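Type IV pilus assembly protein PilF (Thermus thermophilus HB8, PDB 5OIU) is an AAA+ ATPase that binds ATP together with magnesium and probably powers the assembly of type IV pili. Local coordinates at residues Ser25-Glu30 / Met109-Lys114; Ala267-Val272 / Leu335-Glu340; Gln307-Tyr312 / Lys373-Ile378; Asp117-Glu122 / Lys155-Phe160. All blocks are in the same frame, centred on the assembly; numbering follows the deposited sequence.

Contact 1: residues Ser25-Glu30 / Met109-Lys114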
# COMPACT_ATOMS: atom_id res chain seq x y z
N SER C 25 27.09 9.12 -38.93
CA SER C 25 26.72 8.78 -37.56
C SER C 25 25.23 8.57 -37.37
O SER C 25 24.84 7.80 -36.48
CB SER C 25 27.22 9.85 -36.60
OG SER C 25 26.53 11.06 -36.84
N ASP C 26 24.37 9.21 -38.16
CA ASP C 26 22.92 9.09 -37.97
C ASP C 26 22.21 9.21 -39.32
O ASP C 26 22.69 9.88 -40.24
CB ASP C 26 22.39 10.16 -37.00
CG ASP C 26 23.18 10.22 -35.68
OD1 ASP C 26 22.86 9.43 -34.78
OD2 ASP C 26 24.13 11.04 -35.54
N ILE C 27 21.03 8.59 -39.40
CA ILE C 27 20.16 8.64 -40.58
C ILE C 27 18.81 9.20 -40.14
O ILE C 27 18.16 8.61 -39.27
CB ILE C 27 19.96 7.26 -41.20
CG1 ILE C 27 21.28 6.57 -41.50
CG2 ILE C 27 19.12 7.36 -42.44
CD1 ILE C 27 21.07 5.19 -42.07
N HIS C 28 18.39 10.30 -40.77
CA HIS C 28 17.10 10.95 -40.47
C HIS C 28 16.16 10.80 -41.65
O HIS C 28 16.48 11.23 -42.77
CB HIS C 28 17.27 12.44 -40.18
CG HIS C 28 18.12 12.73 -38.99
ND1 HIS C 28 17.67 13.47 -37.92
CD2 HIS C 28 19.40 12.40 -38.71
CE1 HIS C 28 18.63 13.58 -37.03
NE2 HIS C 28 19.70 12.94 -37.48
N ILE C 29 14.96 10.25 -41.40
CA ILE C 29 13.91 10.09 -42.40
C ILE C 29 12.75 10.97 -41.97
O ILE C 29 11.92 10.56 -41.14
CB ILE C 29 13.51 8.62 -42.57
CG1 ILE C 29 14.74 7.81 -42.97
CG2 ILE C 29 12.42 8.48 -43.62
CD1 ILE C 29 14.47 6.39 -43.43
N GLU C 30 12.68 12.19 -42.52
CA GLU C 30 11.73 13.21 -42.08
C GLU C 30 10.60 13.39 -43.07
O GLU C 30 10.83 13.89 -44.18
CB GLU C 30 12.43 14.55 -41.88
CG GLU C 30 13.84 14.51 -41.29
CD GLU C 30 14.28 15.89 -40.80
OE1 GLU C 30 15.01 15.96 -39.78
OE2 GLU C 30 13.88 16.91 -41.42
N MET C 109 17.98 6.73 -37.16
CA MET C 109 18.80 5.56 -36.90
C MET C 109 20.23 6.02 -36.63
O MET C 109 20.90 6.52 -37.54
CB MET C 109 18.73 4.59 -38.08
CG MET C 109 17.48 3.73 -38.08
SD MET C 109 17.31 2.66 -39.51
CE MET C 109 17.45 3.84 -40.85
N ARG C 110 20.67 5.89 -35.38
CA ARG C 110 22.06 6.20 -35.07
C ARG C 110 22.91 4.97 -35.32
O ARG C 110 22.59 3.87 -34.86
CB ARG C 110 22.25 6.65 -33.62
CG ARG C 110 23.77 6.69 -33.27
CD ARG C 110 24.20 7.68 -32.19
NE ARG C 110 23.88 9.07 -32.49
CZ ARG C 110 23.44 9.91 -31.56
NH1 ARG C 110 23.31 9.48 -30.31
NH2 ARG C 110 23.13 11.17 -31.85
N LEU C 111 24.00 5.15 -36.06
CA LEU C 111 24.95 4.07 -36.28
C LEU C 111 25.85 3.95 -35.06
O LEU C 111 26.55 4.90 -34.71
CB LEU C 111 25.76 4.31 -37.54
CG LEU C 111 25.00 3.95 -38.82
CD1 LEU C 111 24.09 5.09 -39.27
CD2 LEU C 111 25.97 3.59 -39.92
N LEU C 112 25.82 2.80 -34.39
CA LEU C 112 26.67 2.58 -33.23
C LEU C 112 28.08 2.22 -33.67
O LEU C 112 28.29 1.66 -34.74
CB LEU C 112 26.11 1.45 -32.34
CG LEU C 112 24.67 1.52 -31.80
CD1 LEU C 112 24.33 0.25 -31.02
CD2 LEU C 112 24.39 2.77 -30.94
N LYS C 113 29.06 2.56 -32.83
CA LYS C 113 30.44 2.15 -33.11
C LYS C 113 30.56 0.63 -33.03
O LYS C 113 29.91 -0.01 -32.20
CB LYS C 113 31.41 2.80 -32.12
CG LYS C 113 31.53 4.32 -32.19
CD LYS C 113 31.13 4.98 -30.84
CE LYS C 113 32.32 5.61 -30.06
NZ LYS C 113 31.90 6.46 -28.88
N LYS C 114 31.39 0.07 -33.90
CA LYS C 114 31.59 -1.38 -33.92
C LYS C 114 32.10 -1.85 -32.57
O LYS C 114 33.06 -1.31 -32.02
CB LYS C 114 32.58 -1.77 -35.03
CG LYS C 114 32.98 -3.23 -35.02
CD LYS C 114 32.15 -4.08 -35.98
CE LYS C 114 32.63 -5.52 -35.95
NZ LYS C 114 32.86 -6.04 -34.56
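Strands 26-31 and 104-111 run side by side in the antiparallel sheet of the N-terminal part of the chain, joined at Asp26-Arg110 (a non-hydrogen-bonded pair) and Ile27-Met109 (a hydrogen-bonded pair). Ile27 N gives to Met109 O at 2.8 Å and Met109 N returns to Ile27 O at 2.8 Å; one step on, Leu111 N reaches Ser25 O at 2.8 Å. On the face carrying Asp26 and Arg110, the two side chains lie alongside each other and point the same way. Arg110 NE meets the syn lone pair of Asp26 OD1 at 2.5 Å, a salt bridge bent to 131° at the hydrogen; so short a distance is doubtful in detail. The carboxylate and guanidinium planes stand 70° apart. Ser25 OG donates to the other oxygen, Asp26 OD2, from above the carboxylate plane. This face of the six-stranded sheet looks onto a second subunit, where Asp211 of that subunit forms a salt bridge with Arg110 NH2. Its reverse is apolar: Ile27 CD1 touches Met109 CE at 4.1 Å, and Ile27 CG1 lies 3.9 Å from Leu111 CD1. Val15 and Ala19 of helix 6-22 pack on Ile27. Further along the same segment, Lys113 touches ATP.

Contact 2: residues Ala267-Val272 / Leu335-Glu340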
# COMPACT_ATOMS: atom_id res chain seq x y z
N ALA C 267 16.71 -13.32 0.37
CA ALA C 267 17.54 -14.51 0.48
C ALA C 267 18.49 -14.72 -0.70
O ALA C 267 19.49 -15.42 -0.55
CB ALA C 267 16.65 -15.74 0.65
N ALA C 268 18.20 -14.13 -1.87
CA ALA C 268 18.86 -14.50 -3.12
C ALA C 268 19.72 -13.40 -3.73
O ALA C 268 20.76 -13.68 -4.32
CB ALA C 268 17.82 -14.94 -4.17
N LEU C 269 19.28 -12.15 -3.59
CA LEU C 269 19.97 -11.04 -4.23
C LEU C 269 21.31 -10.83 -3.56
O LEU C 269 21.38 -10.63 -2.35
CB LEU C 269 19.12 -9.78 -4.14
CG LEU C 269 19.73 -8.56 -4.82
CD1 LEU C 269 19.75 -8.77 -6.29
CD2 LEU C 269 18.93 -7.32 -4.48
N ILE C 270 22.39 -10.87 -4.34
CA ILE C 270 23.70 -10.62 -3.77
C ILE C 270 24.18 -9.21 -4.07
O ILE C 270 25.04 -8.70 -3.33
CB ILE C 270 24.74 -11.66 -4.23
CG1 ILE C 270 24.69 -11.83 -5.73
CG2 ILE C 270 24.47 -12.99 -3.59
CD1 ILE C 270 25.65 -12.89 -6.21
N GLY C 271 23.66 -8.58 -5.10
CA GLY C 271 24.06 -7.22 -5.41
C GLY C 271 23.35 -6.71 -6.64
O GLY C 271 22.78 -7.48 -7.43
N VAL C 272 23.39 -5.38 -6.79
CA VAL C 272 22.84 -4.70 -7.96
C VAL C 272 23.88 -3.73 -8.49
O VAL C 272 24.43 -2.92 -7.73
CB VAL C 272 21.53 -3.95 -7.64
CG1 VAL C 272 20.92 -3.39 -8.91
CG2 VAL C 272 20.55 -4.88 -6.97
N LEU C 335 25.47 -1.65 -5.42
CA LEU C 335 24.77 -1.95 -4.19
C LEU C 335 25.08 -3.40 -3.82
O LEU C 335 24.56 -4.33 -4.45
CB LEU C 335 23.27 -1.74 -4.37
CG LEU C 335 22.38 -1.72 -3.12
CD1 LEU C 335 21.06 -1.06 -3.44
CD2 LEU C 335 22.13 -3.11 -2.59
N VAL C 336 25.92 -3.58 -2.80
CA VAL C 336 26.27 -4.89 -2.26
C VAL C 336 25.38 -5.16 -1.05
O VAL C 336 25.35 -4.37 -0.10
CB VAL C 336 27.76 -4.98 -1.89
CG1 VAL C 336 28.10 -6.37 -1.39
CG2 VAL C 336 28.63 -4.63 -3.07
N VAL C 337 24.67 -6.28 -1.09
CA VAL C 337 23.63 -6.58 -0.11
C VAL C 337 24.26 -7.17 1.15
O VAL C 337 25.01 -8.16 1.08
CB VAL C 337 22.60 -7.55 -0.72
CG1 VAL C 337 21.58 -7.99 0.33
CG2 VAL C 337 21.92 -6.89 -1.91
N ASP C 338 23.95 -6.59 2.31
CA ASP C 338 24.36 -7.13 3.60
C ASP C 338 23.14 -7.39 4.47
O ASP C 338 22.00 -7.36 3.99
CB ASP C 338 25.34 -6.20 4.32
CG ASP C 338 24.83 -4.78 4.40
OD1 ASP C 338 23.67 -4.57 4.85
OD2 ASP C 338 25.59 -3.87 4.00
N ASP C 339 23.38 -7.68 5.75
CA ASP C 339 22.28 -8.01 6.65
C ASP C 339 21.30 -6.85 6.75
O ASP C 339 20.08 -7.06 6.77
CB ASP C 339 22.81 -8.36 8.04
CG ASP C 339 24.10 -9.12 7.99
OD1 ASP C 339 24.05 -10.34 7.70
OD2 ASP C 339 25.17 -8.50 8.22
N GLU C 340 21.82 -5.63 6.79
CA GLU C 340 20.96 -4.47 7.00
C GLU C 340 20.02 -4.27 5.82
O GLU C 340 18.81 -4.07 6.00
CB GLU C 340 21.81 -3.23 7.24
CG GLU C 340 21.15 -2.28 8.21
CD GLU C 340 21.95 -1.01 8.37
OE1 GLU C 340 23.17 -1.06 8.11
OE2 GLU C 340 21.34 0.02 8.75
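The flat groups across this contact are backbone peptides, with no aromatic or charged planar group among the touching side chains; Val272 and Leu335 exchange two bonds. Val272 N gives to Leu335 O at 2.8 Å, in the carbonyl plane. Leu335 N answers to Val272 O, also at 2.8 Å but nearly along the C=O axis. The two bonds make Val272-Leu335 an antiparallel hydrogen-bonded pair, with CB 4.3 Å from CB on one face of the sheet. Next to it, Gly271 and Val336 form a non-hydrogen-bonded pair, and the glycine lets the backbones close in: Gly271 CA is 3.1 Å from Leu335 O. A third bond, Val337 N to Ile270 O at 3.3 Å, is weak by length although almost straight (171°). Beyond it Val337 leaves the strand with its CB directed toward 267-272. This CB lies 3.7 Å from Leu269 O, and Val337 CG2 meets Leu269 CD2 at 4.0 Å, the side chains crossing at about a right angle. Chi1 of -178° puts Leu269 CG itself against Val337 CG2. Asp338 then N-caps helix 339-347, OD1 accepting weakly from Glu340 N and also from Ile341 N. Strand 328-336 is the outermost strand within this chain, antiparallel to 269-281; strand 143-148 flanks 269-281 on its other side. From helix 248-257, Ile252 packs on Leu269, Ala248 and Ala251 on Val272, and Ala248 on Leu335.

Contact 3: residues Gln307-Tyr312 / Lys373-Ile378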
# COMPACT_ATOMS: atom_id res chain seq x y z
N GLN C 307 40.59 21.32 -2.44
CA GLN C 307 41.82 22.11 -2.55
C GLN C 307 42.56 21.81 -3.85
O GLN C 307 42.94 22.73 -4.59
CB GLN C 307 42.73 21.85 -1.34
CG GLN C 307 43.39 23.12 -0.75
CD GLN C 307 44.82 23.40 -1.26
OE1 GLN C 307 45.66 22.49 -1.36
NE2 GLN C 307 45.10 24.67 -1.57
N GLY C 308 42.72 20.54 -4.18
CA GLY C 308 43.48 20.26 -5.38
C GLY C 308 42.64 20.18 -6.63
O GLY C 308 43.16 20.39 -7.74
N ALA C 309 41.35 19.92 -6.47
CA ALA C 309 40.54 19.40 -7.56
C ALA C 309 40.59 20.30 -8.77
O ALA C 309 40.37 21.51 -8.66
CB ALA C 309 39.10 19.22 -7.11
N ARG C 310 40.91 19.72 -9.92
CA ARG C 310 40.80 20.37 -11.22
C ARG C 310 39.89 19.52 -12.10
O ARG C 310 39.74 18.32 -11.88
CB ARG C 310 42.18 20.57 -11.88
CG ARG C 310 42.85 21.97 -11.66
CD ARG C 310 42.42 22.63 -10.32
NE ARG C 310 43.34 23.64 -9.77
CZ ARG C 310 43.11 24.34 -8.64
NH1 ARG C 310 44.00 25.22 -8.21
NH2 ARG C 310 42.01 24.13 -7.94
N LEU C 311 39.25 20.17 -13.08
CA LEU C 311 38.36 19.52 -14.04
C LEU C 311 38.88 19.80 -15.45
O LEU C 311 39.79 20.61 -15.65
CB LEU C 311 36.92 20.02 -13.93
CG LEU C 311 36.03 19.71 -12.73
CD1 LEU C 311 34.75 20.54 -12.84
CD2 LEU C 311 35.71 18.21 -12.57
N TYR C 312 38.29 19.12 -16.43
CA TYR C 312 38.83 19.08 -17.78
C TYR C 312 37.71 19.14 -18.81
O TYR C 312 36.58 18.74 -18.53
CB TYR C 312 39.69 17.81 -18.00
CG TYR C 312 40.78 17.66 -16.96
CD1 TYR C 312 40.50 17.15 -15.69
CD2 TYR C 312 42.07 18.08 -17.22
CE1 TYR C 312 41.49 17.06 -14.73
CE2 TYR C 312 43.07 17.98 -16.26
CZ TYR C 312 42.78 17.47 -15.03
OH TYR C 312 43.79 17.38 -14.10
N LYS C 373 35.74 10.31 -11.65
CA LYS C 373 36.41 10.12 -12.94
C LYS C 373 36.51 11.43 -13.72
O LYS C 373 37.46 11.62 -14.50
CB LYS C 373 35.68 9.06 -13.75
CG LYS C 373 35.75 7.66 -13.15
CD LYS C 373 34.71 6.74 -13.76
CE LYS C 373 34.81 5.35 -13.20
NZ LYS C 373 33.60 4.54 -13.52
N ALA C 374 35.55 12.33 -13.54
CA ALA C 374 35.69 13.67 -14.10
C ALA C 374 36.86 14.41 -13.47
O ALA C 374 37.56 15.16 -14.16
CB ALA C 374 34.39 14.46 -13.90
N LEU C 375 37.11 14.20 -12.17
CA LEU C 375 38.24 14.83 -11.51
C LEU C 375 39.58 14.28 -11.99
O LEU C 375 40.63 14.82 -11.62
CB LEU C 375 38.12 14.67 -9.99
CG LEU C 375 37.07 15.56 -9.32
CD1 LEU C 375 36.91 15.23 -7.83
CD2 LEU C 375 37.39 17.04 -9.53
N GLN C 376 39.58 13.23 -12.81
CA GLN C 376 40.80 12.71 -13.42
C GLN C 376 40.89 13.00 -14.91
O GLN C 376 41.85 12.58 -15.55
CB GLN C 376 40.92 11.21 -13.17
CG GLN C 376 41.00 10.89 -11.69
CD GLN C 376 41.01 9.40 -11.42
OE1 GLN C 376 39.96 8.77 -11.29
NE2 GLN C 376 42.21 8.81 -11.35
N GLY C 377 39.92 13.70 -15.48
CA GLY C 377 39.96 14.01 -16.89
C GLY C 377 39.39 12.96 -17.82
O GLY C 377 39.51 13.11 -19.04
N ILE C 378 38.77 11.90 -17.30
CA ILE C 378 38.16 10.91 -18.19
C ILE C 378 36.96 11.51 -18.92
O ILE C 378 36.74 11.24 -20.11
CB ILE C 378 37.76 9.67 -17.38
CG1 ILE C 378 39.02 9.03 -16.80
CG2 ILE C 378 37.02 8.69 -18.24
CD1 ILE C 378 38.77 8.22 -15.58
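Lys373 O, in the helix end that packs against Leu311 and Tyr312, is gripped by two amides: Gln376 N at 3.2 Å and Ile378 N at 3.1 Å, arriving from opposite faces of its carbonyl plane. The next carbonyl, Ala374 O, accepts from Gly377 N and also lies in plane at the edge of the Tyr312 ring, 3.9 Å from CD1. Tyr312 comes in close against the turn, its CD1 3.4 Å from Gly377 CA, with an oblique approach of the ring to that atom. CG of Tyr312 is anti to the carbonyl carbon and beside the backbone N (chi1 -54°), which sets CG over Gly377 CA; CE1 lies near Leu375 O.

The rest is mostly apolar packing: Leu375 CD2 touches Ala309 CB at 3.7 Å and Leu311 CD2 at 3.7 Å, and also lies against the carbonyl Arg310 O at 3.6 Å. The same Leu311 methyl also leans on Ala374 CB. No hydrogen bond joins the two segments. Strand 311-314 pairs with 286-289, so the contact sets this small two-stranded sheet on the C terminus of helix 366-374, which closes in a Schellman motif with Gly377 at positive phi (86°).

Contact 4: residues Asp117-Glu122 / Lys155-Phe160. With MG (magnesium ion), chain R; ATP (adenosine-5'-triphosphate), chain Q.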
# COMPACT_ATOMS: atom_id res chain seq x y z
N ASP C 117 35.99 -6.14 -28.81
CA ASP C 117 36.00 -7.43 -28.15
C ASP C 117 35.63 -7.26 -26.68
O ASP C 117 35.73 -6.17 -26.10
CB ASP C 117 37.37 -8.09 -28.31
CG ASP C 117 37.71 -8.33 -29.76
OD1 ASP C 117 36.75 -8.44 -30.55
OD2 ASP C 117 38.92 -8.40 -30.11
N ILE C 118 35.14 -8.34 -26.09
CA ILE C 118 34.79 -8.27 -24.68
C ILE C 118 36.07 -8.22 -23.85
O ILE C 118 36.96 -9.07 -24.04
CB ILE C 118 33.91 -9.47 -24.29
CG1 ILE C 118 32.71 -9.55 -25.23
CG2 ILE C 118 33.42 -9.35 -22.84
CD1 ILE C 118 32.30 -10.96 -25.55
N PRO C 119 36.22 -7.25 -22.96
CA PRO C 119 37.44 -7.10 -22.18
C PRO C 119 37.41 -7.90 -20.88
O PRO C 119 36.37 -8.40 -20.45
CB PRO C 119 37.45 -5.60 -21.86
CG PRO C 119 35.97 -5.27 -21.72
CD PRO C 119 35.20 -6.26 -22.57
N GLU C 120 38.58 -8.01 -20.26
CA GLU C 120 38.65 -8.51 -18.90
C GLU C 120 38.01 -7.50 -17.96
O GLU C 120 37.96 -6.30 -18.24
CB GLU C 120 40.10 -8.78 -18.50
CG GLU C 120 40.77 -9.96 -19.25
CD GLU C 120 39.92 -11.24 -19.26
OE1 GLU C 120 39.40 -11.67 -18.19
OE2 GLU C 120 39.76 -11.82 -20.36
N ILE C 121 37.51 -7.98 -16.82
CA ILE C 121 36.78 -7.11 -15.91
C ILE C 121 37.62 -5.94 -15.41
O ILE C 121 37.07 -4.97 -14.88
CB ILE C 121 36.22 -7.91 -14.74
CG1 ILE C 121 37.33 -8.69 -14.05
CG2 ILE C 121 35.06 -8.81 -15.17
CD1 ILE C 121 36.94 -9.07 -12.64
N GLU C 122 38.95 -6.01 -15.56
CA GLU C 122 39.83 -4.97 -15.04
C GLU C 122 39.90 -3.75 -15.95
O GLU C 122 40.40 -2.70 -15.52
CB GLU C 122 41.24 -5.54 -14.82
CG GLU C 122 41.33 -6.48 -13.61
CD GLU C 122 40.99 -7.94 -13.95
OE1 GLU C 122 40.83 -8.74 -13.00
OE2 GLU C 122 40.89 -8.27 -15.16
N LYS C 155 24.90 -2.73 -20.37
CA LYS C 155 24.57 -3.86 -19.51
C LYS C 155 25.12 -5.17 -20.06
O LYS C 155 25.76 -5.94 -19.34
CB LYS C 155 23.06 -3.96 -19.32
CG LYS C 155 22.40 -2.80 -18.60
CD LYS C 155 20.87 -2.94 -18.67
CE LYS C 155 20.26 -1.87 -19.60
NZ LYS C 155 19.99 -2.32 -21.01
N SER C 156 24.86 -5.46 -21.33
CA SER C 156 25.33 -6.72 -21.89
C SER C 156 26.85 -6.76 -21.97
O SER C 156 27.46 -7.81 -21.75
CB SER C 156 24.69 -6.93 -23.26
OG SER C 156 23.34 -7.26 -23.06
N PHE C 157 27.49 -5.64 -22.28
CA PHE C 157 28.94 -5.62 -22.36
C PHE C 157 29.56 -5.92 -21.01
O PHE C 157 30.50 -6.71 -20.91
CB PHE C 157 29.39 -4.26 -22.88
CG PHE C 157 30.82 -4.20 -23.30
CD1 PHE C 157 31.19 -4.60 -24.58
CD2 PHE C 157 31.79 -3.66 -22.45
CE1 PHE C 157 32.52 -4.50 -25.01
CE2 PHE C 157 33.11 -3.55 -22.87
CZ PHE C 157 33.48 -3.97 -24.15
N THR C 158 29.03 -5.31 -19.94
CA THR C 158 29.50 -5.64 -18.60
C THR C 158 29.23 -7.10 -18.25
O THR C 158 30.11 -7.80 -17.72
CB THR C 158 28.82 -4.71 -17.58
OG1 THR C 158 29.39 -3.41 -17.69
CG2 THR C 158 28.98 -5.23 -16.14
N THR C 159 28.03 -7.58 -18.58
CA THR C 159 27.63 -8.95 -18.24
C THR C 159 28.59 -9.98 -18.82
O THR C 159 29.03 -10.89 -18.12
CB THR C 159 26.21 -9.19 -18.76
OG1 THR C 159 25.28 -8.44 -17.94
CG2 THR C 159 25.89 -10.66 -18.74
N PHE C 160 28.95 -9.82 -20.10
CA PHE C 160 29.78 -10.83 -20.75
C PHE C 160 31.22 -10.76 -20.28
O PHE C 160 31.89 -11.79 -20.20
CB PHE C 160 29.68 -10.68 -22.25
CG PHE C 160 28.49 -11.37 -22.80
CD1 PHE C 160 28.52 -12.74 -23.02
CD2 PHE C 160 27.32 -10.67 -23.01
CE1 PHE C 160 27.40 -13.40 -23.50
CE2 PHE C 160 26.19 -11.33 -23.49
CZ PHE C 160 26.23 -12.69 -23.74
MG MG R . 21.99 -5.60 -23.67
PG ATP Q . 20.49 -2.82 -24.54
O1G ATP Q . 19.68 -1.84 -23.71
O2G ATP Q . 20.41 -4.26 -24.06
O3G ATP Q . 20.27 -2.71 -26.03
PB ATP Q . 23.04 -2.63 -23.24
O1B ATP Q . 22.57 -1.86 -22.03
O2B ATP Q . 23.29 -4.12 -23.16
O3B ATP Q . 22.04 -2.36 -24.46
PA ATP Q . 25.44 -2.77 -24.70
O1A ATP Q . 26.43 -3.69 -24.03
O2A ATP Q . 24.62 -3.30 -25.84
O3A ATP Q . 24.44 -2.00 -23.70
O5' ATP Q . 26.37 -1.57 -25.22
C5' ATP Q . 25.84 -0.47 -25.97
C4' ATP Q . 27.02 0.18 -26.68
O4' ATP Q . 27.93 0.75 -25.74
C3' ATP Q . 27.78 -0.87 -27.48
O3' ATP Q . 28.08 -0.23 -28.73
C2' ATP Q . 28.99 -1.16 -26.60
O2' ATP Q . 30.14 -1.66 -27.31
C1' ATP Q . 29.22 0.16 -25.87
N9 ATP Q . 29.79 0.00 -24.52
C8 ATP Q . 29.28 -0.81 -23.57
N7 ATP Q . 30.01 -0.73 -22.43
C5 ATP Q . 31.01 0.14 -22.64
C6 ATP Q . 32.14 0.67 -21.83
N6 ATP Q . 32.35 0.27 -20.56
N1 ATP Q . 32.95 1.58 -22.42
C2 ATP Q . 32.74 1.98 -23.69
N3 ATP Q . 31.74 1.54 -24.48
C4 ATP Q . 30.85 0.63 -24.02
O HOH W 1 22.80 -5.23 -25.46
O HOH W 2 20.91 -7.26 -24.43
O HOH W 3 20.85 -5.91 -22.14
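Pro119 and Ile118, in the loop after strand 104-111, pack on helix 155-166, which opens at the P-loop (Walker A motif) of the ATPase. No hydrogen bond joins the two segments; the contact is packing, with Asp117 O also beside Phe157 CZ. Pro119 CD comes within 3.3 Å of Phe157 CZ, with CG beside CE2, the two side chains crossing obliquely. A turn on, Ile118 CG2 rests against Phe160 CB at 4.0 Å and on that residue's carbonyl group. Phe157 has CG anti to the backbone N (chi1 -167°), and its ring lies between proline and nucleotide: CE2 and CZ touch Pro119 obliquely, while CD2 is 3.4 Å from N7 of the ATP adenine.

Hydrogen bonds from the start of the helix hold the phosphates. Lys155 N and Lys155 NZ both give to ATP O1B, and NZ also lies 2.8 Å from O1G, so its bent chain spans the beta and gamma phosphates. Ser156 N gives to O2B at 2.8 Å, and Phe157 N to O1A; Gly152 N and Gly154 N are further donors to ATP. Within the helix, Lys155 O takes both Thr159 N and Thr159 OG1.

Metal bonds complete the site. The magnesium ion has six ligands: Ser156 OG at 2.2 Å, O2G and O2B of ATP, and three waters. One of these waters sits 2.0 Å from the magnesium ion and donates to the alpha-phosphate oxygen O2A at 2.7 Å and, more distantly, to the bridging O3B.

From the N terminus, contact 1 closes first: 78 residues, mostly strand, separate 25-30 from 109-114, and their pairing brings the first and last strands of the N-terminal antiparallel sheet in chain order together. The chain then runs straight into 117-122, and contact 4 ties this linker to the P-loop helix across 32 residues; at both, the nucleotide is touched. Contacts 1 and 4 lie in series, ahead of the others. Contacts 2 and 3 cross: 267-272, 307-312, 335-340 and 373-378 alternate, so the zinc-bearing excursion between strands 269-281 and 328-336 is held to the end of helix 366-374 while the strands pair. Contacts 1 and 2 lie on opposite sides of the chain's centre, about 39 Å apart between centres.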